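Local coordinates for protein C-glycoside 3-oxidase (Microbacterium trichothecenolyticum, PDB 7DVE) that oxidises the C3 hydroxyl of the sugar of C-glycosides such as isoorientin and mangiferin, using FAD and passing the electrons to oxygen to give hydrogen peroxide, at residues A[106-112]-A[399-404]; A[141-145]-A[450-454]; A[176-180]-A[306-310]; A[204-210]-A[322-326]. All blocks are in the same frame, centred on the assembly; numbering follows the deposited sequence.

Contact 1: A[106-112]-A[399-404]; sequences ADGEDGL and QLHYTL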
loop_
_atom_site.group_PDB
_atom_site.type_symbol
_atom_site.label_atom_id
_atom_site.label_comp_id
_atom_site.label_asym_id
_atom_site.label_seq_id
_atom_site.Cartn_x
_atom_site.Cartn_y
_atom_site.Cartn_z
ATOM N N ALA A 106 -13.356 14.238 -13.711
ATOM C CA ALA A 106 -14.172 15.416 -13.923
ATOM C C ALA A 106 -13.959 15.927 -15.339
ATOM O O ALA A 106 -12.968 15.589 -15.986
ATOM C CB ALA A 106 -13.820 16.505 -12.902
ATOM N N ASP A 107 -14.911 16.746 -15.808
ATOM C CA ASP A 107 -14.861 17.353 -17.134
ATOM C C ASP A 107 -13.510 17.988 -17.408
ATOM O O ASP A 107 -13.104 18.924 -16.712
ATOM C CB ASP A 107 -15.950 18.436 -17.279
ATOM C CG ASP A 107 -17.366 17.899 -17.131
ATOM O OD1 ASP A 107 -17.512 16.674 -16.979
ATOM O OD2 ASP A 107 -18.338 18.716 -17.182
ATOM N N GLY A 108 -12.855 17.543 -18.474
ATOM C CA GLY A 108 -11.652 18.211 -18.921
ATOM C C GLY A 108 -10.403 17.854 -18.145
ATOM O O GLY A 108 -9.351 18.451 -18.397
ATOM N N GLU A 109 -10.479 16.894 -17.230
ATOM C CA GLU A 109 -9.384 16.500 -16.351
ATOM C C GLU A 109 -8.897 15.106 -16.707
ATOM O O GLU A 109 -9.630 14.304 -17.290
ATOM C CB GLU A 109 -9.831 16.534 -14.884
ATOM C CG GLU A 109 -10.207 17.940 -14.428
ATOM C CD GLU A 109 -10.454 18.050 -12.935
ATOM O OE1 GLU A 109 -10.281 17.034 -12.242
ATOM O OE2 GLU A 109 -10.791 19.165 -12.455
ATOM N N ASP A 110 -7.647 14.814 -16.329
ATOM C CA ASP A 110 -7.117 13.464 -16.503
ATOM C C ASP A 110 -7.862 12.457 -15.641
ATOM O O ASP A 110 -8.089 11.315 -16.067
ATOM C CB ASP A 110 -5.623 13.432 -16.184
ATOM C CG ASP A 110 -4.842 14.417 -17.024
ATOM O OD1 ASP A 110 -4.544 14.098 -18.194
ATOM O OD2 ASP A 110 -4.532 15.525 -16.524
ATOM N N GLY A 111 -8.234 12.854 -14.424
ATOM C CA GLY A 111 -8.776 11.939 -13.424
ATOM C C GLY A 111 -7.821 10.804 -13.075
ATOM O O GLY A 111 -6.647 10.774 -13.449
ATOM N N LEU A 112 -8.379 9.845 -12.330
ATOM C CA LEU A 112 -7.709 8.599 -11.965
ATOM C C LEU A 112 -8.606 7.443 -12.394
ATOM O O LEU A 112 -9.264 6.809 -11.556
ATOM C CB LEU A 112 -7.424 8.553 -10.466
ATOM C CG LEU A 112 -6.409 9.567 -9.912
ATOM C CD1 LEU A 112 -6.360 9.471 -8.388
ATOM C CD2 LEU A 112 -5.027 9.277 -10.491
ATOM N N GLN A 399 -15.766 12.157 -5.718
ATOM C CA GLN A 399 -15.442 12.755 -7.000
ATOM C C GLN A 399 -13.945 13.007 -6.971
ATOM O O GLN A 399 -13.423 13.555 -5.993
ATOM C CB GLN A 399 -16.225 14.055 -7.250
ATOM C CG GLN A 399 -15.754 14.801 -8.477
ATOM C CD GLN A 399 -16.040 14.023 -9.758
ATOM O OE1 GLN A 399 -17.137 13.473 -9.918
ATOM N NE2 GLN A 399 -15.058 13.967 -10.674
ATOM N N LEU A 400 -13.249 12.544 -7.997
ATOM C CA LEU A 400 -11.800 12.640 -8.071
ATOM C C LEU A 400 -11.434 13.785 -9.006
ATOM O O LEU A 400 -11.945 13.863 -10.132
ATOM C CB LEU A 400 -11.190 11.323 -8.558
ATOM C CG LEU A 400 -11.176 10.112 -7.601
ATOM C CD1 LEU A 400 -10.286 8.987 -8.144
ATOM C CD2 LEU A 400 -10.760 10.504 -6.192
ATOM N N HIS A 401 -10.568 14.680 -8.531
ATOM C CA HIS A 401 -10.055 15.792 -9.322
ATOM C C HIS A 401 -8.558 15.577 -9.509
ATOM O O HIS A 401 -7.814 15.511 -8.526
ATOM C CB HIS A 401 -10.316 17.134 -8.638
ATOM C CG HIS A 401 -11.764 17.516 -8.549
ATOM N ND1 HIS A 401 -12.403 18.233 -9.537
ATOM C CD2 HIS A 401 -12.676 17.347 -7.561
ATOM C CE1 HIS A 401 -13.655 18.458 -9.180
ATOM N NE2 HIS A 401 -13.847 17.932 -7.985
ATOM N N TYR A 402 -8.113 15.503 -10.758
ATOM C CA TYR A 402 -6.735 15.106 -10.998
ATOM C C TYR A 402 -6.286 15.598 -12.362
ATOM O O TYR A 402 -6.911 15.285 -13.382
ATOM C CB TYR A 402 -6.593 13.605 -10.912
ATOM C CG TYR A 402 -5.203 13.133 -10.584
ATOM C CD1 TYR A 402 -4.698 13.227 -9.285
ATOM C CD2 TYR A 402 -4.392 12.581 -11.571
ATOM C CE1 TYR A 402 -3.425 12.780 -8.987
ATOM C CE2 TYR A 402 -3.122 12.146 -11.284
ATOM C CZ TYR A 402 -2.641 12.236 -9.992
ATOM O OH TYR A 402 -1.367 11.782 -9.714
ATOM N N THR A 403 -5.190 16.342 -12.375
ATOM C CA THR A 403 -4.643 16.917 -13.588
ATOM C C THR A 403 -3.142 16.649 -13.623
ATOM O O THR A 403 -2.459 16.719 -12.599
ATOM C CB THR A 403 -4.952 18.441 -13.684
ATOM O OG1 THR A 403 -4.540 19.134 -12.480
ATOM C CG2 THR A 403 -6.450 18.663 -13.907
ATOM N N LEU A 404 -2.657 16.293 -14.806
ATOM C CA LEU A 404 -1.235 16.219 -15.093
ATOM C C LEU A 404 -0.739 17.600 -15.497
ATOM O O LEU A 404 -1.257 18.195 -16.447
ATOM C CB LEU A 404 -0.982 15.210 -16.214
ATOM C CG LEU A 404 -1.303 13.738 -15.908
ATOM C CD1 LEU A 404 -0.629 12.786 -16.892
ATOM C CD2 LEU A 404 -0.943 13.387 -14.480
HETATM O O HOH W 1 -10.810 14.389 -12.390
#
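Glu-109, the last residue of the type II turn that begins at Ala-106, directs its carboxylate at the end of strand 396-401. Its OE1 accepts a hydrogen bond from the backbone N of Tyr-402 (3.0 Å), while OE2 takes a weak one from His-401 ND1 (3.5 Å) in the imidazole plane. Water 1 completes the network: it accepts from Ala-106 N (2.9 Å) and donates to Glu-109 OE1 (2.7 Å) and Leu-400 O (2.6 Å), the last also receiving Gln-399 NE2 at 3.2 Å. Gly-111 N donates to Tyr-402 O (3.0 Å) and Leu-404 N to Asp-110 OD2 (2.7 Å). The Tyr-402 hydroxyl is engaged by Asp-297 N, and Thr-403 OG1 by Gln-378; the Tyr-402 side chain is about 9 Å from that of His-444, the inferred proton acceptor. Leu-112 CB lies 3.7 Å from Leu-400 CD1, and Leu-112 CD2 sits 3.6 Å from the Tyr-402 ring centroid in a CH-pi contact. Acidic side chains and a water thus serve strand-end peptide groups, fixing an irregular loop.

Contact 2: A[141-145]-A[450-454]; sequences IGFLD and RMGLA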
loop_
_atom_site.group_PDB
_atom_site.type_symbol
_atom_site.label_atom_id
_atom_site.label_comp_id
_atom_site.label_asym_id
_atom_site.label_seq_id
_atom_site.Cartn_x
_atom_site.Cartn_y
_atom_site.Cartn_z
ATOM N N ILE A 141 10.946 12.303 4.072
ATOM C CA ILE A 141 10.365 13.351 4.905
ATOM C C ILE A 141 11.495 13.983 5.724
ATOM O O ILE A 141 12.096 13.350 6.599
ATOM C CB ILE A 141 9.232 12.811 5.784
ATOM C CG1 ILE A 141 8.096 12.299 4.885
ATOM C CG2 ILE A 141 8.702 13.907 6.658
ATOM C CD1 ILE A 141 7.222 11.222 5.493
ATOM N N GLY A 142 11.792 15.246 5.427
ATOM C CA GLY A 142 13.009 15.853 5.931
ATOM C C GLY A 142 12.996 16.090 7.428
ATOM O O GLY A 142 14.012 15.886 8.102
ATOM N N PHE A 143 11.866 16.550 7.974
ATOM C CA PHE A 143 11.855 16.798 9.411
ATOM C C PHE A 143 11.952 15.506 10.208
ATOM O O PHE A 143 12.340 15.546 11.377
ATOM C CB PHE A 143 10.627 17.609 9.844
ATOM C CG PHE A 143 9.300 17.068 9.375
ATOM C CD1 PHE A 143 8.646 16.066 10.082
ATOM C CD2 PHE A 143 8.679 17.608 8.255
ATOM C CE1 PHE A 143 7.404 15.591 9.669
ATOM C CE2 PHE A 143 7.431 17.137 7.832
ATOM C CZ PHE A 143 6.794 16.129 8.537
ATOM N N LEU A 144 11.626 14.370 9.599
ATOM C CA LEU A 144 11.888 13.088 10.229
ATOM C C LEU A 144 13.303 12.603 9.966
ATOM O O LEU A 144 13.880 11.947 10.831
ATOM C CB LEU A 144 10.878 12.039 9.747
ATOM C CG LEU A 144 9.448 12.293 10.230
ATOM C CD1 LEU A 144 8.555 11.140 9.844
ATOM C CD2 LEU A 144 9.413 12.548 11.750
ATOM N N ASP A 145 13.869 12.927 8.795
ATOM C CA ASP A 145 15.216 12.485 8.440
ATOM C C ASP A 145 16.294 13.207 9.242
ATOM O O ASP A 145 17.347 12.623 9.526
ATOM C CB ASP A 145 15.462 12.692 6.945
ATOM C CG ASP A 145 16.418 11.653 6.361
ATOM O OD1 ASP A 145 16.696 10.653 7.047
ATOM O OD2 ASP A 145 16.906 11.830 5.227
ATOM N N ARG A 450 -2.011 14.278 4.779
ATOM C CA ARG A 450 -0.563 14.338 4.932
ATOM C C ARG A 450 -0.151 14.919 6.283
ATOM O O ARG A 450 -0.816 15.798 6.849
ATOM C CB ARG A 450 0.047 15.169 3.791
ATOM C CG ARG A 450 -0.702 16.418 3.557
ATOM C CD ARG A 450 0.137 17.605 3.104
ATOM N NE ARG A 450 0.650 17.579 1.739
ATOM C CZ ARG A 450 0.957 18.675 1.059
ATOM N NH1 ARG A 450 0.756 19.880 1.569
ATOM N NH2 ARG A 450 1.513 18.560 -0.144
ATOM N N MET A 451 0.978 14.427 6.784
ATOM C CA MET A 451 1.542 14.941 8.016
ATOM C C MET A 451 2.360 16.193 7.727
ATOM O O MET A 451 2.942 16.343 6.647
ATOM C CB MET A 451 2.405 13.868 8.694
ATOM C CG MET A 451 3.765 13.634 8.044
ATOM S SD MET A 451 4.908 12.735 9.124
ATOM C CE MET A 451 3.786 11.721 10.091
ATOM N N GLY A 452 2.379 17.114 8.697
ATOM C CA GLY A 452 3.185 18.307 8.587
ATOM C C GLY A 452 3.723 18.702 9.947
ATOM O O GLY A 452 3.339 18.140 10.983
ATOM N N LEU A 453 4.624 19.683 9.939
ATOM C CA LEU A 453 5.249 20.063 11.199
ATOM C C LEU A 453 4.328 20.930 12.052
ATOM O O LEU A 453 4.448 20.928 13.282
ATOM C CB LEU A 453 6.564 20.792 10.931
ATOM C CG LEU A 453 7.850 20.110 11.373
ATOM C CD1 LEU A 453 9.021 21.077 11.211
ATOM C CD2 LEU A 453 7.716 19.628 12.810
ATOM N N ALA A 454 3.407 21.665 11.424
ATOM C CA ALA A 454 2.581 22.649 12.112
ATOM C C ALA A 454 1.167 22.627 11.552
ATOM O O ALA A 454 0.935 22.218 10.415
ATOM C CB ALA A 454 3.157 24.058 11.970
#
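A Met-aromatic contact, part of a small apolar cluster, joins the short helix 142-145 to the loop that leads from strand 427-436 towards strand 473-475. Met-451 brings its SD to the rim of the Phe-143 ring, 3.8 Å from CE1 of Phe-143; measured to the ring centroid, SD is 5.0 Å away and 77° off the normal, so the sulfur meets the edge of the phenyl. The chi1 of Phe-143, near +60° (p), sends the ring out from the helix towards the loop. One face of that ring is covered by Leu-453, whose CG lies 4.3 Å from the centroid of the Phe-143 ring and 25° off the normal, a CH-pi geometry. In this GMC oxidoreductase the loop 450-454 does not touch the cofactor: the side chain of Met-451 is about 13 Å from the bound FAD and about 12 Å from that of Asn-478, an FAD-binding residue. The same sulfur also serves the neighbouring helix residue, with Leu-144 CD1 at 4.0 Å from Met-451 SD. Gly-452 adds its CA, 4.2 Å from Phe-143 CZ. Leu-496 of helix 490-510 touches the side chains of Ile-141, Leu-144 and Met-451, bringing that long C-terminal helix against both segments.

Contact 3: A[176-180]-A[306-310]; sequences IVRER and RMRDF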
loop_
_atom_site.group_PDB
_atom_site.type_symbol
_atom_site.label_atom_id
_atom_site.label_comp_id
_atom_site.label_asym_id
_atom_site.label_seq_id
_atom_site.Cartn_x
_atom_site.Cartn_y
_atom_site.Cartn_z
ATOM N N ILE A 176 21.319 -12.439 -12.543
ATOM C CA ILE A 176 21.498 -12.152 -13.967
ATOM C C ILE A 176 21.018 -10.742 -14.296
ATOM O O ILE A 176 21.690 -9.978 -15.000
ATOM C CB ILE A 176 20.760 -13.195 -14.824
ATOM C CG1 ILE A 176 21.422 -14.562 -14.689
ATOM C CG2 ILE A 176 20.774 -12.768 -16.277
ATOM C CD1 ILE A 176 20.826 -15.603 -15.615
ATOM N N VAL A 177 19.834 -10.383 -13.800
ATOM C CA VAL A 177 19.244 -9.093 -14.129
ATOM C C VAL A 177 20.055 -7.971 -13.503
ATOM O O VAL A 177 20.375 -6.968 -14.160
ATOM C CB VAL A 177 17.779 -9.055 -13.672
ATOM C CG1 VAL A 177 17.248 -7.620 -13.660
ATOM C CG2 VAL A 177 16.955 -9.934 -14.566
ATOM N N ARG A 178 20.402 -8.141 -12.222
ATOM C CA ARG A 178 21.217 -7.169 -11.497
ATOM C C ARG A 178 22.574 -6.974 -12.169
ATOM O O ARG A 178 23.047 -5.843 -12.311
ATOM C CB ARG A 178 21.364 -7.633 -10.041
ATOM C CG ARG A 178 21.858 -6.578 -9.081
ATOM C CD ARG A 178 21.872 -7.086 -7.629
ATOM N NE ARG A 178 22.864 -8.128 -7.346
ATOM C CZ ARG A 178 22.587 -9.422 -7.205
ATOM N NH1 ARG A 178 21.374 -9.908 -7.452
ATOM N NH2 ARG A 178 23.554 -10.253 -6.815
ATOM N N GLU A 179 23.193 -8.062 -12.624
ATOM C CA GLU A 179 24.468 -7.976 -13.338
ATOM C C GLU A 179 24.334 -7.145 -14.608
ATOM O O GLU A 179 25.142 -6.235 -14.875
ATOM C CB GLU A 179 24.930 -9.384 -13.704
ATOM C CG GLU A 179 26.321 -9.758 -13.321
ATOM C CD GLU A 179 26.596 -11.221 -13.667
ATOM O OE1 GLU A 179 27.702 -11.726 -13.332
ATOM O OE2 GLU A 179 25.712 -11.849 -14.300
ATOM N N ARG A 180 23.325 -7.468 -15.420
ATOM C CA ARG A 180 23.167 -6.792 -16.699
ATOM C C ARG A 180 22.850 -5.313 -16.509
ATOM O O ARG A 180 23.337 -4.468 -17.269
ATOM C CB ARG A 180 22.099 -7.503 -17.519
ATOM C CG ARG A 180 22.620 -8.790 -18.107
ATOM C CD ARG A 180 21.528 -9.618 -18.742
ATOM N NE ARG A 180 21.964 -10.999 -18.875
ATOM C CZ ARG A 180 21.497 -11.846 -19.780
ATOM N NH1 ARG A 180 20.535 -11.494 -20.621
ATOM N NH2 ARG A 180 22.004 -13.075 -19.840
ATOM N N ARG A 306 12.393 -10.268 -23.275
ATOM C CA ARG A 306 12.889 -11.632 -23.266
ATOM C C ARG A 306 14.387 -11.616 -22.991
ATOM O O ARG A 306 15.168 -11.100 -23.800
ATOM C CB ARG A 306 12.600 -12.320 -24.597
ATOM C CG ARG A 306 13.164 -13.727 -24.680
ATOM C CD ARG A 306 12.951 -14.322 -26.071
ATOM N NE ARG A 306 11.742 -15.136 -26.042
ATOM C CZ ARG A 306 10.558 -14.728 -26.473
ATOM N NH1 ARG A 306 10.413 -13.568 -27.101
ATOM N NH2 ARG A 306 9.491 -15.495 -26.256
ATOM N N MET A 307 14.788 -12.181 -21.862
ATOM C CA MET A 307 16.207 -12.221 -21.512
ATOM C C MET A 307 17.013 -13.040 -22.521
ATOM O O MET A 307 16.618 -14.144 -22.909
ATOM C CB MET A 307 16.375 -12.806 -20.117
ATOM C CG MET A 307 16.348 -11.745 -19.049
ATOM S SD MET A 307 16.953 -12.344 -17.480
ATOM C CE MET A 307 16.648 -14.096 -17.569
ATOM N N ARG A 308 18.153 -12.497 -22.938
ATOM C CA ARG A 308 19.060 -13.179 -23.852
ATOM C C ARG A 308 20.089 -14.001 -23.062
ATOM O O ARG A 308 20.267 -13.823 -21.852
ATOM C CB ARG A 308 19.779 -12.153 -24.735
ATOM C CG ARG A 308 20.451 -11.028 -23.905
ATOM C CD ARG A 308 21.416 -10.128 -24.698
ATOM N NE ARG A 308 20.679 -9.232 -25.588
ATOM C CZ ARG A 308 20.365 -7.972 -25.302
ATOM N NH1 ARG A 308 20.676 -7.427 -24.131
ATOM N NH2 ARG A 308 19.689 -7.254 -26.199
ATOM N N ASP A 309 20.796 -14.883 -23.778
ATOM C CA ASP A 309 21.881 -15.710 -23.228
ATOM C C ASP A 309 21.467 -16.357 -21.914
ATOM O O ASP A 309 22.008 -16.091 -20.844
ATOM C CB ASP A 309 23.159 -14.902 -23.052
ATOM C CG ASP A 309 23.563 -14.193 -24.316
ATOM O OD1 ASP A 309 23.205 -14.689 -25.422
ATOM O OD2 ASP A 309 24.218 -13.133 -24.187
ATOM N N PHE A 310 20.490 -17.222 -22.033
ATOM C CA PHE A 310 19.702 -17.721 -20.921
ATOM C C PHE A 310 19.998 -19.210 -20.841
ATOM O O PHE A 310 19.454 -19.995 -21.623
ATOM C CB PHE A 310 18.230 -17.427 -21.193
ATOM C CG PHE A 310 17.303 -17.806 -20.091
ATOM C CD1 PHE A 310 17.202 -17.032 -18.953
ATOM C CD2 PHE A 310 16.503 -18.932 -20.207
ATOM C CE1 PHE A 310 16.313 -17.370 -17.936
ATOM C CE2 PHE A 310 15.617 -19.286 -19.195
ATOM C CZ PHE A 310 15.514 -18.496 -18.060
#
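This is a contact between a helix and the end of a strand with the loop after it, in which an arginine clasps backbone carbonyls, lying near the periphery of the molecule where strand 300-307 runs out and helix 176-183 passes beside it. Arg-180 extends its side chain across the gap, with chi2 and chi3 both t, and puts the edge of its guanidinium against two successive peptide oxygens. Arg-308 O accepts from both terminal nitrogens, 2.6 Å from Arg-180 NH1 and 2.8 Å from Arg-180 NH2; a weaker bond runs from Arg-180 NH2 to Asp-309 O at 3.2 Å. At Asp-309 the backbone takes a positive phi of 47°, part of the irregular path that presents both carbonyls to the same cation. One turn earlier on the helix the contact becomes apolar: Met-307 SD lies 3.8 Å from Val-177 CG2 and 4.0 Å from Ile-176 CG2. Beyond the two segments, Arg-180 NH1 also donates to Ile-426 O and Arg-308 NH1 to Lys-424 O, tying in the connection between helix 406-424 and strand 427-436. The arrangement is that of a helix packed against the end of an antiparallel sheet, here the large sheet of this GMC oxidoreductase.

Contact 4: A[204-210]-A[322-326]; sequences RRDDGPL and TGLSE
Segment 204-210 connects antiparallel strands 196-204 and 210-212. Running past it is the irregular segment 322-326. A type I turn spans Arg-205 to Gly-208, closed by Gly-208 N to Arg-205 O at 2.6 Å; Arg-205 N returns to Pro-209 O at 2.7 Å. At Gly-208 (phi/psi 133/-59) a CB would jam against the preceding carbonyl O and clash with Pro-209 CD, calling for glycine. The nearest CA atoms are those of Leu-210 and Gly-323, 5.2 Å apart; Leu-324 N donates to Leu-210 O (2.9 Å). Gly-323, at 73/-156, cannot carry a CB, which would run into Leu-210 O. Arg-204 (chi1 m, chi2 -141°, chi3 t) reaches Glu-326 (m, t, chi3 26°) in a salt bridge: NH1 of Arg-204 is 2.9 Å from OE2 of Glu-326, with weak bonds from NH2 to OE1 (3.3 Å) and OE2 (3.2 Å). Arg-205 (m, t, p) folds back so that one guanidinium face lies against Thr-322 CB; its NH2 forms a salt bridge with Asp-207 OD1 (3.2 Å), and its NH1 hydrogen-bonds Asn-56 OD1. Thr-322, chi1 81°, sets OG1 3.3 Å from Pro-209 CG. Leu-210, chi1 between wells at -149°, lies against the Glu-326 carboxylate (Leu-210 CB to Glu-326 OE2, 4.2 Å). Leu-324 (m, t) has its side chain about 7 Å from that of FAD-binding Thr-129. The whole is a beta-hairpin connection of the large antiparallel sheet, bonded to the loop before strand 330-333.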
loop_
_atom_site.group_PDB
_atom_site.type_symbol
_atom_site.label_atom_id
_atom_site.label_comp_id
_atom_site.label_asym_id
_atom_site.label_seq_id
_atom_site.Cartn_x
_atom_site.Cartn_y
_atom_site.Cartn_z
ATOM N N ARG A 204 8.731 -17.673 3.788
ATOM C CA ARG A 204 8.521 -19.056 3.404
ATOM C C ARG A 204 7.473 -19.690 4.301
ATOM O O ARG A 204 7.482 -19.507 5.522
ATOM C CB ARG A 204 9.821 -19.853 3.493
ATOM C CG ARG A 204 10.894 -19.314 2.578
ATOM C CD ARG A 204 11.711 -20.407 1.927
ATOM N NE ARG A 204 12.559 -19.818 0.900
ATOM C CZ ARG A 204 12.510 -20.128 -0.387
ATOM N NH1 ARG A 204 11.706 -21.075 -0.843
ATOM N NH2 ARG A 204 13.294 -19.476 -1.235
ATOM N N ARG A 205 6.568 -20.438 3.690
ATOM C CA ARG A 205 5.645 -21.217 4.481
ATOM C C ARG A 205 6.397 -22.382 5.113
ATOM O O ARG A 205 7.346 -22.920 4.532
ATOM C CB ARG A 205 4.494 -21.693 3.601
ATOM C CG ARG A 205 3.667 -20.523 3.006
ATOM C CD ARG A 205 2.923 -20.957 1.741
ATOM N NE ARG A 205 2.210 -22.208 1.968
ATOM C CZ ARG A 205 1.092 -22.305 2.673
ATOM N NH1 ARG A 205 0.483 -21.230 3.147
ATOM N NH2 ARG A 205 0.578 -23.510 2.909
ATOM N N ASP A 206 5.979 -22.761 6.326
ATOM C CA ASP A 206 6.616 -23.894 7.001
ATOM C C ASP A 206 6.743 -25.099 6.088
ATOM O O ASP A 206 7.694 -25.874 6.227
ATOM C CB ASP A 206 5.846 -24.307 8.263
ATOM C CG ASP A 206 5.809 -23.222 9.299
ATOM O OD1 ASP A 206 6.518 -22.196 9.151
ATOM O OD2 ASP A 206 5.029 -23.373 10.257
ATOM N N ASP A 207 5.813 -25.274 5.143
ATOM C CA ASP A 207 5.888 -26.401 4.218
ATOM C C ASP A 207 6.753 -26.111 2.994
ATOM O O ASP A 207 6.892 -26.991 2.135
ATOM C CB ASP A 207 4.487 -26.817 3.765
ATOM C CG ASP A 207 3.680 -25.647 3.243
ATOM O OD1 ASP A 207 3.324 -24.745 4.052
ATOM O OD2 ASP A 207 3.440 -25.602 2.012
ATOM N N GLY A 208 7.333 -24.918 2.870
ATOM C CA GLY A 208 8.294 -24.696 1.813
ATOM C C GLY A 208 8.128 -23.421 1.000
ATOM O O GLY A 208 9.053 -22.611 0.895
ATOM N N PRO A 209 6.966 -23.250 0.365
ATOM C CA PRO A 209 6.807 -22.170 -0.626
ATOM C C PRO A 209 6.998 -20.754 -0.099
ATOM O O PRO A 209 6.480 -20.376 0.949
ATOM C CB PRO A 209 5.376 -22.377 -1.141
ATOM C CG PRO A 209 4.862 -23.694 -0.440
ATOM C CD PRO A 209 6.071 -24.381 0.061
ATOM N N LEU A 210 7.738 -19.970 -0.876
ATOM C CA LEU A 210 7.789 -18.515 -0.765
ATOM C C LEU A 210 6.431 -17.882 -1.083
ATOM O O LEU A 210 5.763 -18.306 -2.027
ATOM C CB LEU A 210 8.821 -17.999 -1.756
ATOM C CG LEU A 210 9.623 -16.747 -1.470
ATOM C CD1 LEU A 210 10.311 -16.852 -0.125
ATOM C CD2 LEU A 210 10.637 -16.537 -2.594
ATOM N N THR A 322 1.032 -23.311 -4.236
ATOM C CA THR A 322 0.934 -22.090 -3.458
ATOM C C THR A 322 2.228 -21.295 -3.605
ATOM O O THR A 322 3.280 -21.823 -3.975
ATOM C CB THR A 322 0.662 -22.355 -1.973
ATOM O OG1 THR A 322 1.882 -22.684 -1.318
ATOM C CG2 THR A 322 -0.288 -23.503 -1.803
ATOM N N GLY A 323 2.131 -20.009 -3.337
ATOM C CA GLY A 323 3.309 -19.181 -3.370
ATOM C C GLY A 323 3.836 -18.894 -4.766
ATOM O O GLY A 323 3.120 -18.937 -5.786
ATOM N N LEU A 324 5.125 -18.580 -4.802
ATOM C CA LEU A 324 5.756 -18.022 -5.981
ATOM C C LEU A 324 6.753 -19.004 -6.568
ATOM O O LEU A 324 7.251 -19.910 -5.898
ATOM C CB LEU A 324 6.477 -16.712 -5.662
ATOM C CG LEU A 324 5.799 -15.687 -4.761
ATOM C CD1 LEU A 324 6.807 -14.607 -4.276
ATOM C CD2 LEU A 324 4.655 -15.086 -5.502
ATOM N N SER A 325 7.029 -18.807 -7.845
ATOM C CA SER A 325 8.144 -19.473 -8.474
ATOM C C SER A 325 9.429 -18.723 -8.144
ATOM O O SER A 325 9.415 -17.598 -7.628
ATOM C CB SER A 325 7.947 -19.508 -9.974
ATOM O OG SER A 325 7.989 -18.155 -10.418
ATOM N N GLU A 326 10.557 -19.339 -8.480
ATOM C CA GLU A 326 11.857 -18.776 -8.146
ATOM C C GLU A 326 12.631 -18.711 -9.441
ATOM O O GLU A 326 13.366 -19.641 -9.773
ATOM C CB GLU A 326 12.550 -19.609 -7.053
ATOM C CG GLU A 326 11.688 -19.554 -5.759
ATOM C CD GLU A 326 12.309 -20.191 -4.544
ATOM O OE1 GLU A 326 13.549 -20.272 -4.463
ATOM O OE2 GLU A 326 11.535 -20.612 -3.663
#

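All four contacts are partly buried; contact 3 lies farthest from the chain's centre (29 Å), contact 2 nearest (20 Å), and none touches another. Contacts 3 and 4, whose segments alternate along the chain, come to about 9 Å at their nearest atoms and both involve the large antiparallel sheet: contact 3 at the exit of strand 300-307, contact 4 at the hairpin after strand 196-204. Contacts 1 and 4 lie on opposite sides of the chain's centre. Their chemistry differs: acidic side chains hold backbone amides in contact 1, an arginine holds carbonyls beside a small apolar patch in contact 3, and opposite charges pair in contact 4, whereas contact 2, against helix 490-510, is wholly apolar.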